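Side-chain contacts in acetaldehyde dehydrogenase (Acetylating) (Geobacillus thermoglucosidasius, PDB 5J78), which probably catalyses the NAD-dependent, coenzyme A-dependent interconversion of acetaldehyde and acetyl-CoA, as an acetylating member of the aldehyde dehydrogenase family: residues S284-V289 with L368-V373; L260-K265 with A291-Q296; K374-A379 with I406-I411. All blocks are in the same frame, centred on the assembly; numbering follows the deposited sequence. Where two conformers were deposited one is given.

In the fold
All three interactions belong to one layered alpha/beta unit built on the parallel sheet of strands 244-248, 276-282, 298-300, 345-349, 367-373, 395-399 and 415-420. Interactions 1 and 2 share helix 286-295, and their centres lie about 12 Å apart; Phe-370 CE2 of the first meets Leu-293 CD1 of the second at 3.9 Å. Interaction 3 is centred about 15 Å from interaction 1; its helix 376-388 follows strand 367-373 directly, and Val-373 CG2 lies 4.1 Å from Ala-379 CB. Interactions 2 and 3 do not touch, their nearest atoms being about 12 Å apart. Cys-273, oxidised to 3-sulfinoalanine and by family probably the catalytic cysteine, falls in the chain between helix 254-265 and strand 276-282.

Interaction 1 (S284-V289 with L368-V373); sequences SIKEKV and LAFYIV. Unlike the reference sequence in segment 368-373: Ile-372 (reference Thr).
Lys-286 and Val-289, one turn apart on the first part of helix 286-295, receive the outer edge of the Phe-370 ring between them. Most of the contact is apolar. Val-289 CG1 lies in the plane of the ring and meets its edge at CE2, 3.9 Å away. On the other side of CZ, Lys-286 CG comes close to the ring plane at CE1, 4.3 Å off, so the helix holds the ring by its rim. Phe-370 reaches this position because its CG stands anti to the backbone N (chi1 -170°), which carries the ring out from strand 367-373 to the helix.

The helix is the connection of a beta-alpha-beta crossover: it leaves strand 276-282, passes over the sheet and leads into the parallel strand 298-300, with strands 367-373 and 345-349 lying between those two in the sheet. Val-281 of strand 276-282 touches both Val-289 and Phe-370 and extends this apolar layer inward.

A second apolar touch lies nearer the end of the strand. There CD1 of Ile-372 meets the aliphatic part of Lys-286 at CG, 3.8 Å away, the two side chains passing at a slant.

Beyond this apolar stem the Lys-286 chain bends at chi2 (-106°), and its NZ makes a long, weak ion pair with Glu-349. In the backbone, Ile-285 at the N-cap position offers its O to Val-289 N at 3.0 Å, closing the first helical turn and setting Val-289 beside the ring.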
ATOM      1  N   SER A 284     -55.182   1.010   5.501  1.00 35.20           N
ATOM      2  CA  SER A 284     -56.511   0.462   5.362  1.00 29.62           C
ATOM      3  C   SER A 284     -56.630  -1.022   5.722  1.00 47.57           C
ATOM      4  O   SER A 284     -57.738  -1.493   5.966  1.00 37.67           O
ATOM      5  CB  SER A 284     -57.002   0.671   3.931  1.00 39.26           C
ATOM      6  OG  SER A 284     -56.126   0.068   3.001  1.00 44.06           O
ATOM      7  N   ILE A 285     -55.514  -1.756   5.745  1.00 37.07           N
ATOM      8  CA  ILE A 285     -55.544  -3.189   6.075  1.00 28.11           C
ATOM      9  C   ILE A 285     -54.577  -3.523   7.211  1.00 24.87           C
ATOM     10  O   ILE A 285     -54.308  -4.686   7.488  1.00 32.04           O
ATOM     11  CB  ILE A 285     -55.208  -4.075   4.860  1.00 33.41           C
ATOM     12  CG1 ILE A 285     -53.818  -3.725   4.292  1.00 32.60           C
ATOM     13  CG2 ILE A 285     -56.294  -3.944   3.795  1.00 27.70           C
ATOM     14  CD1 ILE A 285     -53.150  -4.866   3.524  1.00 26.11           C
ATOM     15  N   LYS A 286     -54.074  -2.491   7.870  1.00 27.88           N
ATOM     16  CA  LYS A 286     -53.146  -2.656   8.976  1.00 29.34           C
ATOM     17  C   LYS A 286     -53.663  -3.657  10.030  1.00 44.99           C
ATOM     18  O   LYS A 286     -53.031  -4.696  10.285  1.00 28.39           O
ATOM     19  CB  LYS A 286     -52.889  -1.292   9.610  1.00 29.34           C
ATOM     20  CG  LYS A 286     -52.026  -1.310  10.862  1.00 39.99           C
ATOM     21  CD  LYS A 286     -52.858  -1.079  12.106  1.00 42.87           C
ATOM     22  CE  LYS A 286     -52.020  -0.531  13.270  1.00 54.14           C
ATOM     23  NZ  LYS A 286     -51.184  -1.569  13.930  1.00 57.60           N
ATOM     24  N   GLU A 287     -54.825  -3.369  10.606  0.59 33.63           N
ATOM     25  CA  GLU A 287     -55.353  -4.181  11.694  0.59 30.31           C
ATOM     26  C   GLU A 287     -55.541  -5.643  11.277  0.59 26.17           C
ATOM     27  O   GLU A 287     -55.245  -6.547  12.062  0.59 28.37           O
ATOM     28  CB  GLU A 287     -56.678  -3.591  12.206  0.59 32.40           C
ATOM     29  CG  GLU A 287     -57.444  -4.518  13.138  0.59 27.00           C
ATOM     30  CD  GLU A 287     -58.624  -3.835  13.837  0.59 34.99           C
ATOM     31  OE1 GLU A 287     -58.842  -2.615  13.641  0.59 22.91           O
ATOM     32  OE2 GLU A 287     -59.331  -4.534  14.591  0.59 24.16           O
ATOM     33  N   LYS A 288     -56.017  -5.887  10.055  1.00 23.46           N
ATOM     34  CA  LYS A 288     -56.136  -7.269   9.572  1.00 26.11           C
ATOM     35  C   LYS A 288     -54.760  -7.943   9.449  1.00 32.17           C
ATOM     36  O   LYS A 288     -54.608  -9.132   9.741  1.00 32.37           O
ATOM     37  CB  LYS A 288     -56.831  -7.339   8.216  1.00 23.70           C
ATOM     38  CG  LYS A 288     -58.278  -6.924   8.177  1.00 46.71           C
ATOM     39  CD  LYS A 288     -58.957  -7.601   6.983  1.00 52.40           C
ATOM     40  CE  LYS A 288     -60.295  -6.974   6.633  1.00 57.43           C
ATOM     41  NZ  LYS A 288     -60.107  -5.577   6.149  1.00 55.49           N
ATOM     42  N   VAL A 289     -53.761  -7.177   9.017  1.00 30.03           N
ATOM     43  CA  VAL A 289     -52.435  -7.737   8.760  1.00 27.77           C
ATOM     44  C   VAL A 289     -51.797  -8.116  10.096  1.00 22.78           C
ATOM     45  O   VAL A 289     -51.291  -9.234  10.267  1.00 30.38           O
ATOM     46  CB  VAL A 289     -51.541  -6.730   7.956  1.00 29.73           C
ATOM     47  CG1 VAL A 289     -50.105  -7.174   7.916  1.00 27.47           C
ATOM     48  CG2 VAL A 289     -52.038  -6.605   6.530  1.00 25.35           C
ATOM     49  N   LEU A 368     -38.505  -8.455  12.266  1.00 23.04           N
ATOM     50  CA  LEU A 368     -39.125  -7.785  11.149  1.00 19.99           C
ATOM     51  C   LEU A 368     -39.609  -6.417  11.608  1.00 30.24           C
ATOM     52  O   LEU A 368     -40.296  -6.325  12.625  1.00 26.57           O
ATOM     53  CB  LEU A 368     -40.281  -8.648  10.636  1.00 24.75           C
ATOM     54  CG  LEU A 368     -40.810  -8.460   9.230  1.00 32.54           C
ATOM     55  CD1 LEU A 368     -39.694  -8.517   8.180  1.00 26.07           C
ATOM     56  CD2 LEU A 368     -41.848  -9.529   8.957  1.00 25.24           C
ATOM     57  N   ALA A 369     -39.232  -5.355  10.899  1.00 30.87           N
ATOM     58  CA  ALA A 369     -39.819  -4.028  11.145  1.00 26.56           C
ATOM     59  C   ALA A 369     -41.177  -3.932  10.468  1.00 23.89           C
ATOM     60  O   ALA A 369     -41.416  -4.591   9.460  1.00 30.49           O
ATOM     61  CB  ALA A 369     -38.906  -2.922  10.648  1.00 20.12           C
ATOM     62  N   PHE A 370     -42.057  -3.097  11.022  1.00 29.07           N
ATOM     63  CA  PHE A 370     -43.426  -2.950  10.531  1.00 24.98           C
ATOM     64  C   PHE A 370     -43.779  -1.478  10.337  1.00 25.19           C
ATOM     65  O   PHE A 370     -43.913  -0.737  11.313  1.00 27.73           O
ATOM     66  CB  PHE A 370     -44.405  -3.596  11.521  1.00 25.24           C
ATOM     67  CG  PHE A 370     -45.813  -3.724  11.007  1.00 26.08           C
ATOM     68  CD1 PHE A 370     -46.724  -2.688  11.148  1.00 28.74           C
ATOM     69  CD2 PHE A 370     -46.233  -4.890  10.407  1.00 21.83           C
ATOM     70  CE1 PHE A 370     -48.018  -2.817  10.684  1.00 31.64           C
ATOM     71  CE2 PHE A 370     -47.533  -5.020   9.938  1.00 32.23           C
ATOM     72  CZ  PHE A 370     -48.422  -3.989  10.081  1.00 22.58           C
ATOM     73  N   TYR A 371     -43.933  -1.065   9.082  1.00 24.69           N
ATOM     74  CA  TYR A 371     -44.211   0.335   8.754  1.00 23.37           C
ATOM     75  C   TYR A 371     -45.604   0.460   8.185  1.00 27.48           C
ATOM     76  O   TYR A 371     -46.006  -0.313   7.306  1.00 29.50           O
ATOM     77  CB  TYR A 371     -43.209   0.902   7.742  1.00 27.21           C
ATOM     78  CG  TYR A 371     -41.783   1.032   8.224  1.00 23.43           C
ATOM     79  CD1 TYR A 371     -40.906  -0.043   8.153  1.00 21.45           C
ATOM     80  CD2 TYR A 371     -41.303   2.239   8.707  1.00 27.83           C
ATOM     81  CE1 TYR A 371     -39.586   0.078   8.578  1.00 21.02           C
ATOM     82  CE2 TYR A 371     -39.990   2.372   9.130  1.00 23.57           C
ATOM     83  CZ  TYR A 371     -39.136   1.286   9.065  1.00 25.21           C
ATOM     84  OH  TYR A 371     -37.831   1.409   9.496  1.00 26.24           O
ATOM     85  N   ILE A 372     -46.320   1.461   8.688  1.00 24.23           N
ATOM     86  CA  ILE A 372     -47.642   1.837   8.186  1.00 40.40           C
ATOM     87  C   ILE A 372     -47.507   2.903   7.110  1.00 27.09           C
ATOM     88  O   ILE A 372     -46.795   3.887   7.304  1.00 26.74           O
ATOM     89  CB  ILE A 372     -48.556   2.423   9.296  1.00 30.52           C
ATOM     90  CG1 ILE A 372     -48.251   1.828  10.677  1.00 43.58           C
ATOM     91  CG2 ILE A 372     -50.032   2.240   8.924  1.00 35.53           C
ATOM     92  CD1 ILE A 372     -48.614   0.424  10.803  1.00 36.80           C
ATOM     93  N   VAL A 373     -48.201   2.732   5.994  1.00 25.30           N
ATOM     94  CA  VAL A 373     -48.127   3.716   4.918  1.00 32.38           C
ATOM     95  C   VAL A 373     -49.524   3.991   4.422  1.00 33.99           C
ATOM     96  O   VAL A 373     -50.410   3.152   4.575  1.00 31.30           O
ATOM     97  CB  VAL A 373     -47.235   3.243   3.749  1.00 32.44           C
ATOM     98  CG1 VAL A 373     -45.863   2.855   4.265  1.00 36.67           C
ATOM     99  CG2 VAL A 373     -47.880   2.089   2.981  1.00 25.93           C
TER

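Interaction 2 (L260-K265 with A291-Q296)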
ATOM      1  N   LEU A 260     -46.623 -16.489   3.172  1.00 28.22           N
ATOM      2  CA  LEU A 260     -45.433 -16.498   2.324  1.00 22.78           C
ATOM      3  C   LEU A 260     -44.287 -15.758   3.024  1.00 21.63           C
ATOM      4  O   LEU A 260     -43.140 -16.225   3.007  1.00 22.63           O
ATOM      5  CB  LEU A 260     -45.730 -15.873   0.948  1.00 24.83           C
ATOM      6  CG  LEU A 260     -46.660 -16.686   0.044  1.00 21.38           C
ATOM      7  CD1 LEU A 260     -47.302 -15.830  -1.054  1.00 17.78           C
ATOM      8  CD2 LEU A 260     -45.931 -17.870  -0.553  1.00 24.65           C
ATOM      9  N   ILE A 261     -44.612 -14.636   3.670  1.00 22.10           N
ATOM     10  CA  ILE A 261     -43.615 -13.801   4.340  1.00 17.02           C
ATOM     11  C   ILE A 261     -42.997 -14.505   5.552  1.00 28.63           C
ATOM     12  O   ILE A 261     -41.781 -14.462   5.752  1.00 22.01           O
ATOM     13  CB  ILE A 261     -44.228 -12.459   4.786  1.00 18.57           C
ATOM     14  CG1 ILE A 261     -44.467 -11.554   3.569  1.00 23.50           C
ATOM     15  CG2 ILE A 261     -43.305 -11.739   5.758  1.00 19.09           C
ATOM     16  CD1 ILE A 261     -45.402 -10.373   3.861  1.00 19.50           C
ATOM     17  N   ILE A 262     -43.824 -15.172   6.354  1.00 19.36           N
ATOM     18  CA  ILE A 262     -43.322 -15.822   7.563  1.00 23.61           C
ATOM     19  C   ILE A 262     -42.484 -17.030   7.185  1.00 22.07           C
ATOM     20  O   ILE A 262     -41.420 -17.264   7.762  1.00 22.49           O
ATOM     21  CB  ILE A 262     -44.479 -16.238   8.518  1.00 25.63           C
ATOM     22  CG1 ILE A 262     -45.038 -15.000   9.205  1.00 26.32           C
ATOM     23  CG2 ILE A 262     -43.990 -17.222   9.564  1.00 23.22           C
ATOM     24  CD1 ILE A 262     -46.320 -15.253  10.065  1.00 23.68           C
ATOM     25  N   GLN A 263     -42.940 -17.788   6.199  1.00 17.89           N
ATOM     26  CA  GLN A 263     -42.153 -18.922   5.750  1.00 21.86           C
ATOM     27  C   GLN A 263     -40.764 -18.468   5.254  1.00 28.52           C
ATOM     28  O   GLN A 263     -39.747 -19.094   5.557  1.00 19.58           O
ATOM     29  CB  GLN A 263     -42.881 -19.687   4.642  1.00 23.79           C
ATOM     30  CG  GLN A 263     -42.235 -21.045   4.354  1.00 34.16           C
ATOM     31  CD  GLN A 263     -42.826 -21.762   3.147  1.00 51.36           C
ATOM     32  OE1 GLN A 263     -43.685 -21.229   2.434  1.00 57.42           O
ATOM     33  NE2 GLN A 263     -42.353 -22.977   2.909  1.00 38.41           N
ATOM     34  N   SER A 264     -40.736 -17.376   4.501  1.00 24.49           N
ATOM     35  CA  SER A 264     -39.498 -16.852   3.934  1.00 17.59           C
ATOM     36  C   SER A 264     -38.601 -16.241   5.007  1.00 20.89           C
ATOM     37  O   SER A 264     -37.392 -16.492   5.031  1.00 18.35           O
ATOM     38  CB  SER A 264     -39.811 -15.802   2.850  1.00 23.38           C
ATOM     39  OG  SER A 264     -38.668 -15.039   2.524  1.00 22.81           O
ATOM     40  N   LYS A 265     -39.196 -15.430   5.882  1.00 21.12           N
ATOM     41  CA  LYS A 265     -38.443 -14.696   6.905  1.00 18.19           C
ATOM     42  C   LYS A 265     -37.799 -15.615   7.934  1.00 25.08           C
ATOM     43  O   LYS A 265     -36.660 -15.395   8.350  1.00 21.85           O
ATOM     44  CB  LYS A 265     -39.358 -13.686   7.607  1.00 21.94           C
ATOM     45  CG  LYS A 265     -38.743 -12.952   8.788  1.00 23.23           C
ATOM     46  CD  LYS A 265     -37.424 -12.294   8.425  1.00 19.20           C
ATOM     47  CE  LYS A 265     -37.105 -11.201   9.370  1.00 17.99           C
ATOM     48  NZ  LYS A 265     -35.776 -10.593   9.043  1.00 22.30           N
ATOM     49  N   ALA A 291     -53.274  -8.795  12.867  1.00 28.34           N
ATOM     50  CA  ALA A 291     -53.997  -9.886  13.491  1.00 30.56           C
ATOM     51  C   ALA A 291     -53.621 -11.192  12.809  1.00 31.49           C
ATOM     52  O   ALA A 291     -53.412 -12.213  13.466  1.00 25.81           O
ATOM     53  CB  ALA A 291     -55.518  -9.631  13.426  1.00 34.91           C
ATOM     54  N   GLU A 292     -53.496 -11.155  11.486  1.00 27.07           N
ATOM     55  CA  GLU A 292     -53.109 -12.344  10.750  1.00 23.72           C
ATOM     56  C   GLU A 292     -51.665 -12.773  11.093  1.00 22.89           C
ATOM     57  O   GLU A 292     -51.371 -13.970  11.198  1.00 24.62           O
ATOM     58  CB  GLU A 292     -53.262 -12.104   9.249  1.00 31.73           C
ATOM     59  CG  GLU A 292     -53.140 -13.357   8.412  1.00 35.67           C
ATOM     60  CD  GLU A 292     -54.273 -14.335   8.661  1.00 35.12           C
ATOM     61  OE1 GLU A 292     -55.445 -13.916   8.569  1.00 37.72           O
ATOM     62  OE2 GLU A 292     -53.996 -15.520   8.944  1.00 28.52           O
ATOM     63  N   LEU A 293     -50.778 -11.800  11.285  1.00 26.53           N
ATOM     64  CA  LEU A 293     -49.396 -12.093  11.681  1.00 27.88           C
ATOM     65  C   LEU A 293     -49.376 -12.736  13.078  1.00 36.53           C
ATOM     66  O   LEU A 293     -48.686 -13.738  13.312  1.00 21.84           O
ATOM     67  CB  LEU A 293     -48.532 -10.821  11.680  1.00 20.54           C
ATOM     68  CG  LEU A 293     -47.919 -10.358  10.343  1.00 25.98           C
ATOM     69  CD1 LEU A 293     -47.563  -8.863  10.395  1.00 24.63           C
ATOM     70  CD2 LEU A 293     -46.672 -11.188   9.993  1.00 23.35           C
ATOM     71  N   LYS A 294     -50.118 -12.148  14.014  1.00 29.58           N
ATOM     72  CA  LYS A 294     -50.224 -12.728  15.351  1.00 27.95           C
ATOM     73  C   LYS A 294     -50.750 -14.154  15.268  1.00 27.04           C
ATOM     74  O   LYS A 294     -50.206 -15.057  15.909  1.00 29.99           O
ATOM     75  CB  LYS A 294     -51.116 -11.861  16.249  1.00 25.62           C
ATOM     76  CG  LYS A 294     -50.406 -10.618  16.799  1.00 17.75           C
ATOM     77  CD  LYS A 294     -51.304  -9.824  17.712  1.00 21.54           C
ATOM     78  CE  LYS A 294     -50.578  -8.702  18.382  1.00 31.93           C
ATOM     79  NZ  LYS A 294     -51.537  -7.813  19.108  1.00 29.49           N
ATOM     80  N   GLN A 295     -51.785 -14.363  14.456  1.00 30.87           N
ATOM     81  CA  GLN A 295     -52.396 -15.678  14.335  1.00 22.45           C
ATOM     82  C   GLN A 295     -51.424 -16.712  13.805  1.00 28.58           C
ATOM     83  O   GLN A 295     -51.549 -17.898  14.107  1.00 32.55           O
ATOM     84  CB  GLN A 295     -53.632 -15.610  13.426  1.00 29.14           C
ATOM     85  CG  GLN A 295     -54.508 -16.850  13.464  1.00 43.91           C
ATOM     86  CD  GLN A 295     -55.304 -16.988  14.765  1.00 61.41           C
ATOM     87  OE1 GLN A 295     -55.770 -15.997  15.344  1.00 57.00           O
ATOM     88  NE2 GLN A 295     -55.458 -18.221  15.228  1.00 61.31           N
ATOM     89  N   GLN A 296     -50.447 -16.269  13.021  1.00 29.01           N
ATOM     90  CA  GLN A 296     -49.508 -17.193  12.385  1.00 26.16           C
ATOM     91  C   GLN A 296     -48.144 -17.243  13.102  1.00 31.17           C
ATOM     92  O   GLN A 296     -47.183 -17.836  12.591  1.00 27.00           O
ATOM     93  CB  GLN A 296     -49.324 -16.813  10.901  1.00 23.12           C
ATOM     94  CG  GLN A 296     -50.587 -17.003  10.049  1.00 23.43           C
ATOM     95  CD  GLN A 296     -50.347 -17.016   8.528  1.00 34.04           C
ATOM     96  OE1 GLN A 296     -49.361 -17.579   8.041  1.00 33.59           O
ATOM     97  NE2 GLN A 296     -51.270 -16.408   7.776  1.00 29.94           N
TER
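Two consecutive crossover helices of the alpha/beta fold, 254-265 and 286-295, lie side by side on one face of the parallel sheet and meet near their C-terminal ends through Ile-262, Leu-293 and Gln-296. The delta methyl of Ile-262 does the touching. CG1 lies beside the backbone N and the chain then runs straight on (chi2 173°), which pushes CD1 out to the neighbouring helix. There it abuts Gln-296 CB at 3.5 Å, a snug fit, with the backbone O of Gln-296 a little farther, 3.7 Å from the same methyl. Leu-293, one turn earlier, brings CD2 to within 4.1 Å of Ile-262 CD1, so the methyl rests against both residues.

Gln-296 is the first residue to leave helical geometry, and its side chain is fixed beyond the apolar contact. Its NE2 gives a nearly straight hydrogen bond to Glu-292 OE2 (3.1 Å, 164° at the hydrogen). The carboxylate oxygen lies close to the amide plane and is met on its anti side, with the donor tilted 25° from the carboxylate plane. NE2 also bonds to Ala-255 O, tying the end of helix 286-295 to the start of helix 254-265. Val-258 fills in beside Leu-293 and Gln-296.

Such an apolar seam is characteristic of a layered alpha/beta fold whose successive crossover helices cover the same face of a parallel sheet, consistent with the catalytic domain of aldehyde dehydrogenases.

Interaction 3 (K374-A379 with I406-I411)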
ATOM      1  N   LYS A 374     -49.721   5.163   3.821  1.00 44.20           N
ATOM      2  CA  LYS A 374     -51.051   5.564   3.357  1.00 36.95           C
ATOM      3  C   LYS A 374     -51.372   4.929   2.010  1.00 47.46           C
ATOM      4  O   LYS A 374     -52.502   4.480   1.776  1.00 48.49           O
ATOM      5  CB  LYS A 374     -51.146   7.083   3.275  1.00 33.10           C
ATOM      6  CG  LYS A 374     -51.563   7.773   4.576  1.00 54.63           C
ATOM      7  CD  LYS A 374     -50.378   8.414   5.304  1.00 57.27           C
ATOM      8  CE  LYS A 374     -49.731   9.532   4.477  1.00 62.10           C
ATOM      9  NZ  LYS A 374     -48.985  10.522   5.319  1.00 70.66           N
ATOM     10  N   GLY A 375     -50.373   4.876   1.133  1.00 36.26           N
ATOM     11  CA  GLY A 375     -50.525   4.213  -0.146  1.00 39.66           C
ATOM     12  C   GLY A 375     -49.199   3.827  -0.784  1.00 40.11           C
ATOM     13  O   GLY A 375     -48.145   3.860  -0.143  1.00 32.64           O
ATOM     14  N   MET A 376     -49.284   3.464  -2.058  1.00 34.46           N
ATOM     15  CA  MET A 376     -48.146   3.061  -2.880  1.00 33.46           C
ATOM     16  C   MET A 376     -47.025   4.079  -2.968  1.00 36.81           C
ATOM     17  O   MET A 376     -45.849   3.718  -2.935  1.00 35.13           O
ATOM     18  CB  MET A 376     -48.643   2.757  -4.288  1.00 42.19           C
ATOM     19  CG  MET A 376     -47.607   2.916  -5.384  1.00 45.19           C
ATOM     20  SD  MET A 376     -48.230   2.241  -6.934  1.00 50.07           S
ATOM     21  CE  MET A 376     -49.673   3.256  -7.277  1.00 65.34           C
ATOM     22  N   GLU A 377     -47.376   5.349  -3.116  1.00 41.80           N
ATOM     23  CA  GLU A 377     -46.350   6.385  -3.221  1.00 34.26           C
ATOM     24  C   GLU A 377     -45.531   6.487  -1.942  1.00 38.92           C
ATOM     25  O   GLU A 377     -44.311   6.592  -1.998  1.00 29.73           O
ATOM     26  CB  GLU A 377     -46.966   7.747  -3.541  1.00 50.25           C
ATOM     27  CG  GLU A 377     -45.941   8.882  -3.564  1.00 62.97           C
ATOM     28  CD  GLU A 377     -46.562  10.233  -3.871  1.00106.03           C
ATOM     29  OE1 GLU A 377     -47.810  10.324  -3.915  1.00100.33           O
ATOM     30  OE2 GLU A 377     -45.796  11.202  -4.068  1.00109.57           O
ATOM     31  N   GLU A 378     -46.194   6.473  -0.790  1.00 35.84           N
ATOM     32  CA  GLU A 378     -45.469   6.515   0.481  1.00 38.58           C
ATOM     33  C   GLU A 378     -44.640   5.241   0.667  1.00 26.97           C
ATOM     34  O   GLU A 378     -43.529   5.285   1.203  1.00 32.93           O
ATOM     35  CB  GLU A 378     -46.421   6.684   1.673  1.00 43.57           C
ATOM     36  CG  GLU A 378     -45.677   6.674   3.017  1.00 38.85           C
ATOM     37  CD  GLU A 378     -46.552   7.031   4.201  1.00 42.52           C
ATOM     38  OE1 GLU A 378     -46.004   7.548   5.194  1.00 39.55           O
ATOM     39  OE2 GLU A 378     -47.776   6.788   4.144  1.00 54.14           O
ATOM     40  N   ALA A 379     -45.204   4.114   0.240  1.00 27.95           N
ATOM     41  CA  ALA A 379     -44.496   2.835   0.246  1.00 36.56           C
ATOM     42  C   ALA A 379     -43.186   2.905  -0.579  1.00 29.79           C
ATOM     43  O   ALA A 379     -42.138   2.443  -0.133  1.00 26.66           O
ATOM     44  CB  ALA A 379     -45.416   1.732  -0.285  1.00 25.56           C
ATOM     45  N   ILE A 406     -48.992  -3.000  -9.200  1.00 23.29           N
ATOM     46  CA  ILE A 406     -47.779  -3.792  -9.327  1.00 36.78           C
ATOM     47  C   ILE A 406     -46.851  -3.152 -10.360  1.00 28.72           C
ATOM     48  O   ILE A 406     -45.702  -2.849 -10.066  1.00 30.88           O
ATOM     49  CB  ILE A 406     -48.096  -5.236  -9.735  1.00 25.04           C
ATOM     50  CG1 ILE A 406     -48.821  -5.965  -8.601  1.00 25.92           C
ATOM     51  CG2 ILE A 406     -46.824  -5.990 -10.058  1.00 31.97           C
ATOM     52  CD1 ILE A 406     -49.403  -7.320  -9.026  1.00 32.30           C
ATOM     53  N   GLU A 407     -47.377  -2.934 -11.561  1.00 34.92           N
ATOM     54  CA  GLU A 407     -46.632  -2.276 -12.633  1.00 37.07           C
ATOM     55  C   GLU A 407     -46.066  -0.925 -12.208  1.00 27.63           C
ATOM     56  O   GLU A 407     -44.899  -0.622 -12.462  1.00 30.78           O
ATOM     57  CB  GLU A 407     -47.533  -2.110 -13.859  1.00 39.07           C
ATOM     58  CG  GLU A 407     -47.638  -3.392 -14.691  1.00 51.66           C
ATOM     59  CD  GLU A 407     -48.770  -3.366 -15.716  1.00 61.78           C
ATOM     60  OE1 GLU A 407     -49.385  -2.294 -15.912  1.00 58.03           O
ATOM     61  OE2 GLU A 407     -49.041  -4.425 -16.327  1.00 55.66           O
ATOM     62  N   ALA A 408     -46.878  -0.116 -11.545  1.00 25.46           N
ATOM     63  CA  ALA A 408     -46.436   1.207 -11.082  1.00 24.31           C
ATOM     64  C   ALA A 408     -45.397   1.164  -9.944  1.00 25.23           C
ATOM     65  O   ALA A 408     -44.477   1.999  -9.881  1.00 31.27           O
ATOM     66  CB  ALA A 408     -47.649   2.013 -10.635  1.00 32.70           C
ATOM     67  N   TYR A 409     -45.546   0.204  -9.039  1.00 24.95           N
ATOM     68  CA  TYR A 409     -44.675   0.127  -7.863  1.00 25.20           C
ATOM     69  C   TYR A 409     -43.284  -0.401  -8.241  1.00 16.26           C
ATOM     70  O   TYR A 409     -42.266   0.080  -7.740  1.00 22.54           O
ATOM     71  CB  TYR A 409     -45.295  -0.776  -6.782  1.00 23.99           C
ATOM     72  CG  TYR A 409     -44.462  -0.857  -5.520  1.00 17.80           C
ATOM     73  CD1 TYR A 409     -44.354   0.229  -4.675  1.00 22.74           C
ATOM     74  CD2 TYR A 409     -43.776  -2.015  -5.180  1.00 24.21           C
ATOM     75  CE1 TYR A 409     -43.589   0.174  -3.527  1.00 22.97           C
ATOM     76  CE2 TYR A 409     -43.017  -2.082  -4.011  1.00 25.30           C
ATOM     77  CZ  TYR A 409     -42.936  -0.983  -3.187  1.00 23.21           C
ATOM     78  OH  TYR A 409     -42.172  -1.019  -2.038  1.00 25.12           O
ATOM     79  N   THR A 410     -43.265  -1.377  -9.143  1.00 20.83           N
ATOM     80  CA  THR A 410     -42.061  -2.131  -9.447  1.00 22.42           C
ATOM     81  C   THR A 410     -41.106  -1.449 -10.442  1.00 37.33           C
ATOM     82  O   THR A 410     -39.904  -1.697 -10.391  1.00 31.32           O
ATOM     83  CB  THR A 410     -42.414  -3.529 -10.007  1.00 28.38           C
ATOM     84  OG1 THR A 410     -43.255  -3.401 -11.164  1.00 26.72           O
ATOM     85  CG2 THR A 410     -43.118  -4.381  -8.939  1.00 30.18           C
ATOM     86  N   ILE A 411     -41.615  -0.586 -11.318  1.00 26.15           N
ATOM     87  CA  ILE A 411     -40.814  -0.113 -12.456  1.00 23.53           C
ATOM     88  C   ILE A 411     -39.519   0.608 -12.028  1.00 31.29           C
ATOM     89  O   ILE A 411     -38.485   0.447 -12.679  1.00 34.49           O
ATOM     90  CB  ILE A 411     -41.637   0.814 -13.386  1.00 26.90           C
ATOM     91  CG1 ILE A 411     -40.812   1.222 -14.633  1.00 36.86           C
ATOM     92  CG2 ILE A 411     -42.103   2.065 -12.631  1.00 34.10           C
ATOM     93  CD1 ILE A 411     -40.477   0.078 -15.585  1.00 30.90           C
TER
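The backbone O of Ile-406 is gripped twice by Thr-410, through its N at 3.0 Å and through its OG1 at 2.7 Å. The hydroxyl comes in above the carbonyl plane, 35° out of it, and this double grip ties Thr-410 back onto helix 403-410, from which the Ala-408 methyl points to helix 376-388 and the Tyr-409 ring reaches it.

Across the contact Met-376 leads. Its sulfur settles on the Ala-408 methyl, SD to CB 3.8 Å, while the bend at chi3 (62°) keeps CE beside the same methyl. SD also lies 4.2 Å from Tyr-409 CB. Tyr-409 turns its CG anti to the backbone N (chi1 -178°), which swings the ring over to helix 376-388. There CE1 approaches Ala-379 CB at 4.0 Å, obliquely, and the backbone O of Met-376 lies at the ring edge, near its plane.

The start of helix 376-388 is secured separately: Lys-374 N, just ahead of the N-cap Gly-375, donates to Glu-378 OE2 at 2.6 Å.

With an alanine at Tyr-409 the ring is lost, which is likely to open a gap beside Ala-379 and leave Lys-413 without its cation-pi partner.

Both helices lie on the face of the parallel sheet opposite helix 286-295. Tyr-247 of strand 244-248 touches Met-376, Ala-379 and the Tyr-409 ring, and Ile-398 of strand 395-399 touches Tyr-409 and Thr-410, while helix 403-410 also packs on the second subunit, Ile-406 against its Phe-468 and Thr-410 against its Val-466.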